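Local atomic coordinates of catalase (Bacillus pumilus, PDB entry 4QOM), a protein that breaks down hydrogen peroxide into water and oxygen as a haem-containing catalase built of four copies of one chain. Residues T97-K102 and S149-P154; P144-S149 and D166-T171; M177-F182 and Q438-N443. All blocks are in the same frame, centred on the assembly; numbering follows the deposited sequence. Where two conformers were deposited one is given.

Contact 1 (T97-K102 and S149-P154); sequences TVIHPK and SLKPDP. With PYG (benzene-1,2,3-triol), chain H; PYG (benzene-1,2,3-triol), chain G.
Ile99 packs on Leu150 where the loop after strand 88-96 of the catalase beta-barrel meets the C-terminal end of helix 143-150. The Ile99 side chain runs nearly perpendicular to that of Leu150. Ile99 CD1 presses on Leu150 CB at 3.4 Å, closer than carbons normally pack. Ile99 CG1 lies beside the backbone N (chi1 -70°), which leaves CG2 anti to that N and against the chain turn. Lys151 CA is 3.7 Å from Ile99 CG2. Pro152 extends the apolar surface: its CD meets Ile99 CG2, and its ring leans obliquely on the His100 ring. That ring also meets Phe240 of the second subunit edge-to-face.

Two molecules of benzene-1,2,3-triol lie beside the contact. Leu150 CD2 is 3.6 Å from C6 of the chain G molecule, and Ile99 CG1 is 3.7 Å from its O1. Val98 CG1 approaches C4 of the chain H molecule at 3.6 Å. Asp110 receives the backbone N-H groups of Val98 and Ile99 on one oxygen and binds the chain G triol with the other.

The polar link comes from Lys151, just past the helix end. Its chain bends at chi2 (-87°), then runs extended back to the loop. The ammonium also binds Val55 O. Lys151 NZ donates to Ile99 O at 2.8 Å, with a C=O...N angle of 150°.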
loop_
_atom_site.group_PDB
_atom_site.type_symbol
_atom_site.label_atom_id
_atom_site.label_comp_id
_atom_site.label_asym_id
_atom_site.label_seq_id
_atom_site.Cartn_x
_atom_site.Cartn_y
_atom_site.Cartn_z
ATOM N N THR A 97 -12.975 -22.849 -1.415
ATOM C CA THR A 97 -12.121 -23.785 -0.715
ATOM C C THR A 97 -11.370 -23.043 0.407
ATOM O O THR A 97 -11.727 -21.891 0.755
ATOM C CB THR A 97 -11.213 -24.523 -1.677
ATOM O OG1 THR A 97 -10.310 -23.618 -2.304
ATOM C CG2 THR A 97 -12.072 -25.273 -2.757
ATOM N N VAL A 98 -10.338 -23.651 0.976
ATOM C CA VAL A 98 -9.629 -23.021 2.095
ATOM C C VAL A 98 -8.158 -22.741 1.846
ATOM O O VAL A 98 -7.718 -21.624 2.020
ATOM C CB VAL A 98 -9.773 -23.831 3.384
ATOM C CG1 VAL A 98 -8.996 -23.156 4.507
ATOM C CG2 VAL A 98 -11.245 -23.966 3.714
ATOM N N ILE A 99 -7.370 -23.814 1.629
ATOM C CA ILE A 99 -5.940 -23.765 1.825
ATOM C C ILE A 99 -5.177 -23.212 0.616
ATOM O O ILE A 99 -4.276 -22.387 0.760
ATOM C CB ILE A 99 -5.390 -25.085 2.264
ATOM C CG1 ILE A 99 -5.876 -25.354 3.755
ATOM C CG2 ILE A 99 -3.895 -25.092 2.220
ATOM C CD1 ILE A 99 -5.354 -24.395 4.850
ATOM N N HIS A 100 -5.471 -23.715 -0.560
ATOM C CA HIS A 100 -4.627 -23.354 -1.713
ATOM C C HIS A 100 -4.963 -22.018 -2.294
ATOM O O HIS A 100 -6.023 -21.449 -2.019
ATOM C CB HIS A 100 -4.580 -24.487 -2.759
ATOM C CG HIS A 100 -3.895 -25.700 -2.265
ATOM N ND1 HIS A 100 -2.537 -25.943 -2.418
ATOM C CD2 HIS A 100 -4.361 -26.664 -1.452
ATOM C CE1 HIS A 100 -2.229 -27.078 -1.819
ATOM N NE2 HIS A 100 -3.323 -27.541 -1.229
ATOM N N PRO A 101 -4.044 -21.481 -3.178
ATOM C CA PRO A 101 -4.308 -20.118 -3.652
ATOM C C PRO A 101 -5.414 -19.976 -4.683
ATOM O O PRO A 101 -6.071 -20.963 -5.062
ATOM C CB PRO A 101 -2.948 -19.700 -4.270
ATOM C CG PRO A 101 -1.927 -20.615 -3.609
ATOM C CD PRO A 101 -2.656 -21.893 -3.441
ATOM N N LYS A 102 -5.550 -18.751 -5.220
ATOM C CA LYS A 102 -6.366 -18.504 -6.377
ATOM C C LYS A 102 -5.852 -19.411 -7.484
ATOM O O LYS A 102 -4.650 -19.629 -7.631
ATOM C CB LYS A 102 -6.289 -17.020 -6.786
ATOM C CG LYS A 102 -7.181 -16.109 -5.951
ATOM C CD LYS A 102 -6.931 -14.651 -6.360
ATOM C CE LYS A 102 -7.419 -14.334 -7.775
ATOM N NZ LYS A 102 -8.904 -14.301 -7.861
ATOM N N SER A 149 0.551 -25.036 9.125
ATOM C CA SER A 149 0.799 -26.479 8.979
ATOM C C SER A 149 0.103 -27.069 7.788
ATOM O O SER A 149 0.602 -27.993 7.165
ATOM C CB SER A 149 0.365 -27.225 10.234
ATOM O OG SER A 149 -1.014 -27.494 10.272
ATOM N N LEU A 150 -1.085 -26.541 7.477
ATOM C CA LEU A 150 -1.918 -27.015 6.324
ATOM C C LEU A 150 -1.455 -26.474 4.987
ATOM O O LEU A 150 -1.596 -27.184 3.980
ATOM C CB LEU A 150 -3.383 -26.640 6.516
ATOM C CG LEU A 150 -4.149 -27.441 7.633
ATOM C CD1 LEU A 150 -5.380 -26.742 8.067
ATOM C CD2 LEU A 150 -4.488 -28.811 7.116
ATOM N N LYS A 151 -0.994 -25.239 4.980
ATOM C CA LYS A 151 -0.522 -24.564 3.757
ATOM C C LYS A 151 0.658 -25.310 3.171
ATOM O O LYS A 151 1.453 -25.987 3.870
ATOM C CB LYS A 151 -0.151 -23.126 4.045
ATOM C CG LYS A 151 -1.361 -22.157 4.251
ATOM C CD LYS A 151 -1.865 -21.582 2.959
ATOM C CE LYS A 151 -3.069 -20.686 3.119
ATOM N NZ LYS A 151 -3.345 -19.980 1.809
ATOM N N PRO A 152 0.840 -25.143 1.849
ATOM C CA PRO A 152 2.112 -25.543 1.312
ATOM C C PRO A 152 3.318 -25.234 2.212
ATOM O O PRO A 152 3.466 -24.157 2.713
ATOM C CB PRO A 152 2.123 -24.873 -0.129
ATOM C CG PRO A 152 0.636 -24.864 -0.475
ATOM C CD PRO A 152 -0.042 -24.519 0.855
ATOM N N ASP A 153 4.239 -26.185 2.295
ATOM C CA ASP A 153 5.492 -26.017 2.971
ATOM C C ASP A 153 6.203 -24.734 2.496
ATOM O O ASP A 153 6.235 -24.443 1.299
ATOM C CB ASP A 153 6.278 -27.316 2.776
ATOM C CG ASP A 153 7.658 -27.305 3.358
ATOM O OD1 ASP A 153 8.519 -26.519 2.898
ATOM O OD2 ASP A 153 8.021 -28.233 4.119
ATOM N N PRO A 154 6.747 -23.976 3.447
ATOM C CA PRO A 154 7.349 -22.697 3.121
ATOM C C PRO A 154 8.631 -22.789 2.309
ATOM O O PRO A 154 9.054 -21.744 1.781
ATOM C CB PRO A 154 7.611 -22.049 4.473
ATOM C CG PRO A 154 7.792 -23.241 5.415
ATOM C CD PRO A 154 6.769 -24.214 4.898
HETATM C C1 PYG H . -10.148 -21.465 7.731
HETATM C C2 PYG H . -11.157 -22.499 7.539
HETATM C C3 PYG H . -10.736 -23.899 7.630
HETATM C C4 PYG H . -9.405 -24.253 7.886
HETATM C C5 PYG H . -8.443 -23.252 8.059
HETATM C C6 PYG H . -8.826 -21.917 7.971
HETATM O O1 PYG H . -10.525 -20.128 7.701
HETATM O O2 PYG H . -12.407 -22.148 7.294
HETATM O O3 PYG H . -11.661 -24.808 7.423
HETATM C C1 PYG G . -7.354 -29.458 4.811
HETATM C C2 PYG G . -6.599 -29.880 3.625
HETATM C C3 PYG G . -6.078 -31.287 3.591
HETATM C C4 PYG G . -6.327 -32.123 4.671
HETATM C C5 PYG G . -7.022 -31.664 5.767
HETATM C C6 PYG G . -7.527 -30.365 5.841
HETATM O O1 PYG G . -7.874 -28.209 4.994
HETATM O O2 PYG G . -6.367 -28.986 2.624
HETATM O O3 PYG G . -5.362 -31.840 2.531
HETATM O O HOH W 1 -6.461 -19.873 0.407
#

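Contact 2 (P144-S149 and D166-T171); sequences PDMVHS and DFMTLT. With PYG (benzene-1,2,3-triol), chain H.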
loop_
_atom_site.group_PDB
_atom_site.type_symbol
_atom_site.label_atom_id
_atom_site.label_comp_id
_atom_site.label_asym_id
_atom_site.label_seq_id
_atom_site.Cartn_x
_atom_site.Cartn_y
_atom_site.Cartn_z
ATOM N N PRO A 144 -2.999 -19.155 13.153
ATOM C CA PRO A 144 -1.930 -19.019 12.130
ATOM C C PRO A 144 -1.064 -20.308 12.142
ATOM O O PRO A 144 -0.589 -20.734 11.152
ATOM C CB PRO A 144 -1.144 -17.797 12.648
ATOM C CG PRO A 144 -2.213 -16.989 13.401
ATOM C CD PRO A 144 -3.023 -18.015 14.095
ATOM N N ASP A 145 -0.997 -20.977 13.327
ATOM C CA ASP A 145 -0.232 -22.218 13.409
ATOM C C ASP A 145 -0.902 -23.326 12.606
ATOM O O ASP A 145 -0.234 -24.030 11.795
ATOM C CB ASP A 145 -0.107 -22.711 14.859
ATOM C CG ASP A 145 0.712 -21.739 15.739
ATOM O OD1 ASP A 145 1.937 -21.528 15.385
ATOM O OD2 ASP A 145 0.144 -21.212 16.697
ATOM N N MET A 146 -2.198 -23.494 12.813
ATOM C CA MET A 146 -2.970 -24.481 12.082
ATOM C C MET A 146 -2.848 -24.261 10.547
ATOM O O MET A 146 -2.525 -25.211 9.843
ATOM C CB MET A 146 -4.435 -24.459 12.513
ATOM C CG MET A 146 -5.300 -25.503 11.849
ATOM S SD MET A 146 -7.059 -25.100 12.013
ATOM C CE MET A 146 -7.129 -23.973 10.655
ATOM N N VAL A 147 -3.141 -23.029 10.119
ATOM C CA VAL A 147 -3.035 -22.644 8.730
ATOM C C VAL A 147 -1.625 -22.911 8.179
ATOM O O VAL A 147 -1.488 -23.500 7.091
ATOM C CB VAL A 147 -3.547 -21.213 8.467
ATOM C CG1 VAL A 147 -3.254 -20.796 7.033
ATOM C CG2 VAL A 147 -5.048 -21.139 8.741
ATOM N N HIS A 148 -0.580 -22.465 8.867
ATOM C CA HIS A 148 0.715 -22.677 8.441
ATOM C C HIS A 148 1.061 -24.168 8.253
ATOM O O HIS A 148 1.772 -24.514 7.322
ATOM C CB HIS A 148 1.783 -22.028 9.334
ATOM C CG HIS A 148 1.884 -20.536 9.256
ATOM N ND1 HIS A 148 2.826 -19.825 9.987
ATOM C CD2 HIS A 148 1.122 -19.596 8.612
ATOM C CE1 HIS A 148 2.667 -18.531 9.756
ATOM N NE2 HIS A 148 1.613 -18.367 8.974
ATOM N N SER A 149 0.551 -25.036 9.125
ATOM C CA SER A 149 0.799 -26.479 8.979
ATOM C C SER A 149 0.103 -27.069 7.788
ATOM O O SER A 149 0.602 -27.993 7.165
ATOM C CB SER A 149 0.365 -27.225 10.234
ATOM O OG SER A 149 -1.014 -27.494 10.272
ATOM N N ASP A 166 1.411 -33.475 12.062
ATOM C CA ASP A 166 2.219 -33.132 13.268
ATOM C C ASP A 166 1.442 -32.165 14.146
ATOM O O ASP A 166 1.142 -32.445 15.308
ATOM C CB ASP A 166 3.555 -32.497 12.870
ATOM C CG ASP A 166 4.461 -32.194 14.069
ATOM O OD1 ASP A 166 4.370 -32.945 15.059
ATOM O OD2 ASP A 166 5.376 -31.330 13.927
ATOM N N PHE A 167 0.969 -31.072 13.582
ATOM C CA PHE A 167 0.128 -30.154 14.298
ATOM C C PHE A 167 -1.162 -30.769 14.831
ATOM O O PHE A 167 -1.485 -30.594 15.974
ATOM C CB PHE A 167 -0.250 -28.943 13.406
ATOM C CG PHE A 167 -1.140 -27.939 14.068
ATOM C CD1 PHE A 167 -0.617 -26.898 14.881
ATOM C CD2 PHE A 167 -2.529 -28.056 13.975
ATOM C CE1 PHE A 167 -1.467 -26.059 15.554
ATOM C CE2 PHE A 167 -3.390 -27.248 14.663
ATOM C CZ PHE A 167 -2.871 -26.231 15.476
ATOM N N MET A 168 -1.911 -31.463 13.981
ATOM C CA MET A 168 -3.236 -31.958 14.371
ATOM C C MET A 168 -3.087 -32.966 15.474
ATOM O O MET A 168 -3.923 -33.014 16.394
ATOM C CB MET A 168 -3.993 -32.531 13.177
ATOM C CG MET A 168 -4.388 -31.507 12.126
ATOM S SD MET A 168 -5.529 -30.235 12.643
ATOM C CE MET A 168 -5.355 -29.236 11.144
ATOM N N THR A 169 -2.075 -33.816 15.368
ATOM C CA THR A 169 -1.956 -34.889 16.410
ATOM C C THR A 169 -1.587 -34.352 17.779
ATOM O O THR A 169 -2.027 -34.915 18.805
ATOM C CB THR A 169 -0.903 -35.957 15.976
ATOM O OG1 THR A 169 0.374 -35.369 15.742
ATOM C CG2 THR A 169 -1.374 -36.765 14.776
ATOM N N LEU A 170 -0.816 -33.275 17.812
ATOM C CA LEU A 170 -0.488 -32.515 19.020
ATOM C C LEU A 170 -1.591 -31.541 19.498
ATOM O O LEU A 170 -1.429 -30.897 20.566
ATOM C CB LEU A 170 0.873 -31.831 18.820
ATOM C CG LEU A 170 2.076 -32.747 18.541
ATOM C CD1 LEU A 170 3.306 -31.959 18.150
ATOM C CD2 LEU A 170 2.361 -33.589 19.773
ATOM N N THR A 171 -2.751 -31.587 18.831
ATOM C CA THR A 171 -3.880 -30.684 18.984
ATOM C C THR A 171 -5.092 -31.625 18.912
ATOM O O THR A 171 -5.938 -31.563 18.024
ATOM C CB THR A 171 -3.895 -29.591 17.893
ATOM O OG1 THR A 171 -2.630 -28.893 17.914
ATOM C CG2 THR A 171 -5.019 -28.585 18.092
HETATM C C1 PYG H . -10.148 -21.465 7.731
HETATM C C2 PYG H . -11.157 -22.499 7.539
HETATM C C3 PYG H . -10.736 -23.899 7.630
HETATM C C4 PYG H . -9.405 -24.253 7.886
HETATM C C5 PYG H . -8.443 -23.252 8.059
HETATM C C6 PYG H . -8.826 -21.917 7.971
HETATM O O1 PYG H . -10.525 -20.128 7.701
HETATM O O2 PYG H . -12.407 -22.148 7.294
HETATM O O3 PYG H . -11.661 -24.808 7.423
#
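Met146 and Ser149 of helix 143-150 pack on Phe167 of helix 161-169. The aromatic contact is a CH-pi interaction. Met146 CA sits 3.9 Å from the centroid of the Phe167 ring, 14° off the ring normal. Thr171 OG1 lies over the opposite face, so the ring is sandwiched. Thr171 OG1 is held there by its hydrogen bond to Phe167 O (2.8 Å).

Apolar contacts extend this packing. Met146 CB touches Phe167 CE2 at 3.7 Å, and Asp145 CB touches CE1 of the same ring at 3.7 Å. Met168 curls back at chi2, which brings its CE to 3.8 Å from Met146 CG.

No hydrogen bond crosses between the segments. Ser149 OG instead donates to Met146 O within its own helix (2.8 Å), while it rests 3.5 Å from Phe167 CB. The Asp145 carboxylate is used at subunit interfaces: it makes a salt bridge with Lys42 of the second subunit and accepts from Glu385 N of the third.

Val147 CG2, one residue after Met146, comes 3.9 Å from C6 of the chain H benzene-1,2,3-triol, which is hydrogen-bonded to His57 and Asn130. The arrangement is a buried helix-helix junction of the catalase fold, beside a site consistent with the distal haem pocket of catalases.

Contact 3 (M177-F182 and Q438-N443); sequences MLTWLF and QALIKN. With PYG (benzene-1,2,3-triol), chain G.
Phe182 meets Leu440 and Asn443 where helix 175-181 packs on helix 434-448 of the C-terminal helical region of the catalase fold. The Phe182 side chain starts with CB, which touches Leu440 CD1 at 3.8 Å. CG is anti to its own carbonyl carbon (chi1 -76°), which turns the ring away from the C=O, yet both still meet Asn443. On one side of the ring, Phe182 CD1 lies 3.9 Å from Asn443 O, approached obliquely. CE1 continues along the same carbonyl. On the other side, CD2 is next to Leu178 O, which lies at the ring edge and in its plane. At the tip, Phe182 CZ is 3.9 Å from C4 of the chain G triol, and CE2 is near C5. The ring therefore spans from helix 434-448 to the bound ligand. Leu444 and Asp447, further along that helix, also touch it.

Leu440 CD1 reaches back over the end of helix 175-181, 3.8 Å from Thr179 O.

The Phe182 carbonyl, just after the helix, is taken by the second helix. Asn443 ND2 donates to Phe182 O at 2.8 Å with an N-H...O angle of 159°. The donor stands above the carbonyl plane, although the oxygen lies close to the amide plane. Asp184 OD1 also binds this ND2. Leu440 CA adds a nearly straight C-H...O contact to Phe182 O at 3.4 Å.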
loop_
_atom_site.group_PDB
_atom_site.type_symbol
_atom_site.label_atom_id
_atom_site.label_comp_id
_atom_site.label_asym_id
_atom_site.label_seq_id
_atom_site.Cartn_x
_atom_site.Cartn_y
_atom_site.Cartn_z
ATOM N N MET A 177 -13.256 -32.930 14.082
ATOM C CA MET A 177 -13.180 -32.328 12.731
ATOM C C MET A 177 -12.592 -33.229 11.643
ATOM O O MET A 177 -13.139 -33.368 10.545
ATOM C CB MET A 177 -12.451 -30.987 12.777
ATOM C CG MET A 177 -12.343 -30.328 11.400
ATOM S SD MET A 177 -13.948 -29.661 10.876
ATOM C CE MET A 177 -13.478 -28.449 9.616
ATOM N N LEU A 178 -11.483 -33.886 11.968
ATOM C CA LEU A 178 -10.826 -34.796 11.012
ATOM C C LEU A 178 -11.696 -35.982 10.656
ATOM O O LEU A 178 -11.661 -36.458 9.562
ATOM C CB LEU A 178 -9.489 -35.243 11.565
ATOM C CG LEU A 178 -8.537 -34.035 11.773
ATOM C CD1 LEU A 178 -7.382 -34.377 12.691
ATOM C CD2 LEU A 178 -8.039 -33.530 10.434
ATOM N N THR A 179 -12.509 -36.446 11.629
ATOM C CA THR A 179 -13.484 -37.511 11.397
ATOM C C THR A 179 -14.583 -37.100 10.424
ATOM O O THR A 179 -15.118 -37.936 9.727
ATOM C CB THR A 179 -14.058 -37.986 12.773
ATOM O OG1 THR A 179 -12.942 -38.337 13.605
ATOM C CG2 THR A 179 -14.952 -39.168 12.590
ATOM N N TRP A 180 -14.900 -35.801 10.334
ATOM C CA TRP A 180 -15.796 -35.337 9.267
ATOM C C TRP A 180 -15.056 -35.125 7.936
ATOM O O TRP A 180 -15.529 -35.513 6.867
ATOM C CB TRP A 180 -16.454 -34.006 9.641
ATOM C CG TRP A 180 -17.554 -34.041 10.643
ATOM C CD1 TRP A 180 -17.418 -34.207 11.986
ATOM C CD2 TRP A 180 -18.929 -33.763 10.400
ATOM N NE1 TRP A 180 -18.642 -34.110 12.580
ATOM C CE2 TRP A 180 -19.588 -33.842 11.641
ATOM C CE3 TRP A 180 -19.689 -33.521 9.256
ATOM C CZ2 TRP A 180 -20.952 -33.638 11.775
ATOM C CZ3 TRP A 180 -21.060 -33.291 9.417
ATOM C CH2 TRP A 180 -21.670 -33.411 10.645
ATOM N N LEU A 181 -13.920 -34.434 8.008
ATOM C CA LEU A 181 -13.205 -33.968 6.842
ATOM C C LEU A 181 -12.631 -35.155 6.005
ATOM O O LEU A 181 -12.490 -35.034 4.770
ATOM C CB LEU A 181 -12.054 -33.064 7.263
ATOM C CG LEU A 181 -11.191 -32.490 6.117
ATOM C CD1 LEU A 181 -11.997 -31.544 5.275
ATOM C CD2 LEU A 181 -10.005 -31.802 6.730
ATOM N N PHE A 182 -12.318 -36.273 6.644
ATOM C CA PHE A 182 -11.826 -37.441 5.916
ATOM C C PHE A 182 -12.877 -38.457 5.534
ATOM O O PHE A 182 -12.554 -39.467 4.900
ATOM C CB PHE A 182 -10.602 -38.056 6.614
ATOM C CG PHE A 182 -9.356 -37.244 6.384
ATOM C CD1 PHE A 182 -8.570 -37.480 5.307
ATOM C CD2 PHE A 182 -9.014 -36.219 7.275
ATOM C CE1 PHE A 182 -7.454 -36.709 5.070
ATOM C CE2 PHE A 182 -7.898 -35.444 7.057
ATOM C CZ PHE A 182 -7.105 -35.709 5.957
ATOM N N GLN A 438 -15.650 -47.309 5.695
ATOM C CA GLN A 438 -14.588 -47.766 4.766
ATOM C C GLN A 438 -13.931 -46.603 4.018
ATOM O O GLN A 438 -12.712 -46.572 3.852
ATOM C CB GLN A 438 -15.113 -48.823 3.775
ATOM C CG GLN A 438 -15.371 -50.156 4.494
ATOM C CD GLN A 438 -15.914 -51.266 3.574
ATOM O OE1 GLN A 438 -15.791 -51.185 2.351
ATOM N NE2 GLN A 438 -16.553 -52.269 4.157
ATOM N N ALA A 439 -14.746 -45.642 3.589
ATOM C CA ALA A 439 -14.218 -44.477 2.865
ATOM C C ALA A 439 -13.333 -43.619 3.786
ATOM O O ALA A 439 -12.263 -43.170 3.405
ATOM C CB ALA A 439 -15.362 -43.658 2.317
ATOM N N LEU A 440 -13.774 -43.436 5.018
ATOM C CA LEU A 440 -13.021 -42.679 6.016
ATOM C C LEU A 440 -11.640 -43.329 6.240
ATOM O O LEU A 440 -10.604 -42.650 6.206
ATOM C CB LEU A 440 -13.814 -42.641 7.332
ATOM C CG LEU A 440 -13.108 -42.063 8.550
ATOM C CD1 LEU A 440 -12.800 -40.579 8.370
ATOM C CD2 LEU A 440 -13.893 -42.257 9.820
ATOM N N ILE A 441 -11.602 -44.650 6.406
ATOM C CA ILE A 441 -10.349 -45.314 6.690
ATOM C C ILE A 441 -9.456 -45.193 5.465
ATOM O O ILE A 441 -8.244 -45.005 5.588
ATOM C CB ILE A 441 -10.576 -46.790 7.089
ATOM C CG1 ILE A 441 -11.363 -46.846 8.403
ATOM C CG2 ILE A 441 -9.255 -47.524 7.221
ATOM C CD1 ILE A 441 -10.718 -46.212 9.633
ATOM N N LYS A 442 -10.042 -45.416 4.292
ATOM C CA LYS A 442 -9.307 -45.322 3.048
ATOM C C LYS A 442 -8.681 -43.956 2.912
ATOM O O LYS A 442 -7.496 -43.817 2.528
ATOM C CB LYS A 442 -10.266 -45.568 1.892
ATOM C CG LYS A 442 -9.660 -45.514 0.502
ATOM C CD LYS A 442 -10.784 -45.722 -0.484
ATOM C CE LYS A 442 -10.264 -46.002 -1.875
ATOM N NZ LYS A 442 -9.625 -44.774 -2.410
ATOM N N ASN A 443 -9.490 -42.920 3.149
ATOM C CA ASN A 443 -8.983 -41.534 2.870
ATOM C C ASN A 443 -7.909 -41.164 3.895
ATOM O O ASN A 443 -6.916 -40.540 3.569
ATOM C CB ASN A 443 -10.141 -40.529 2.956
ATOM C CG ASN A 443 -11.162 -40.689 1.878
ATOM O OD1 ASN A 443 -10.882 -41.275 0.813
ATOM N ND2 ASN A 443 -12.385 -40.246 2.165
HETATM C C1 PYG G . -7.354 -29.458 4.811
HETATM C C2 PYG G . -6.599 -29.880 3.625
HETATM C C3 PYG G . -6.078 -31.287 3.591
HETATM C C4 PYG G . -6.327 -32.123 4.671
HETATM C C5 PYG G . -7.022 -31.664 5.767
HETATM C C6 PYG G . -7.527 -30.365 5.841
HETATM O O1 PYG G . -7.874 -28.209 4.994
HETATM O O2 PYG G . -6.367 -28.986 2.624
HETATM O O3 PYG G . -5.362 -31.840 2.531
#

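How the contacts relate
From the N terminus, residues 97-102 open contact 1 just after strand 88-96. Two further strands, 113-120 and 123-130, follow before contact 2 opens at 144-149. Contact 1 then closes at 149-154 over 46 residues, and contact 2 at 166-171 over 16. The two cross, and they share Ser149 on helix 143-150. Contact 3 follows both, opening on helix 175-181 and closing a loop of 255 residues on helix 434-448. Contact 1 ties the loop leaving barrel strand 88-96 to the end of helix 143-150, contact 2 joins that helix to 161-169, and contact 3 brings in the C-terminal helices. Leu150 packs on Met168 between contacts 1 and 2, and Met168 on Leu178 between contacts 2 and 3.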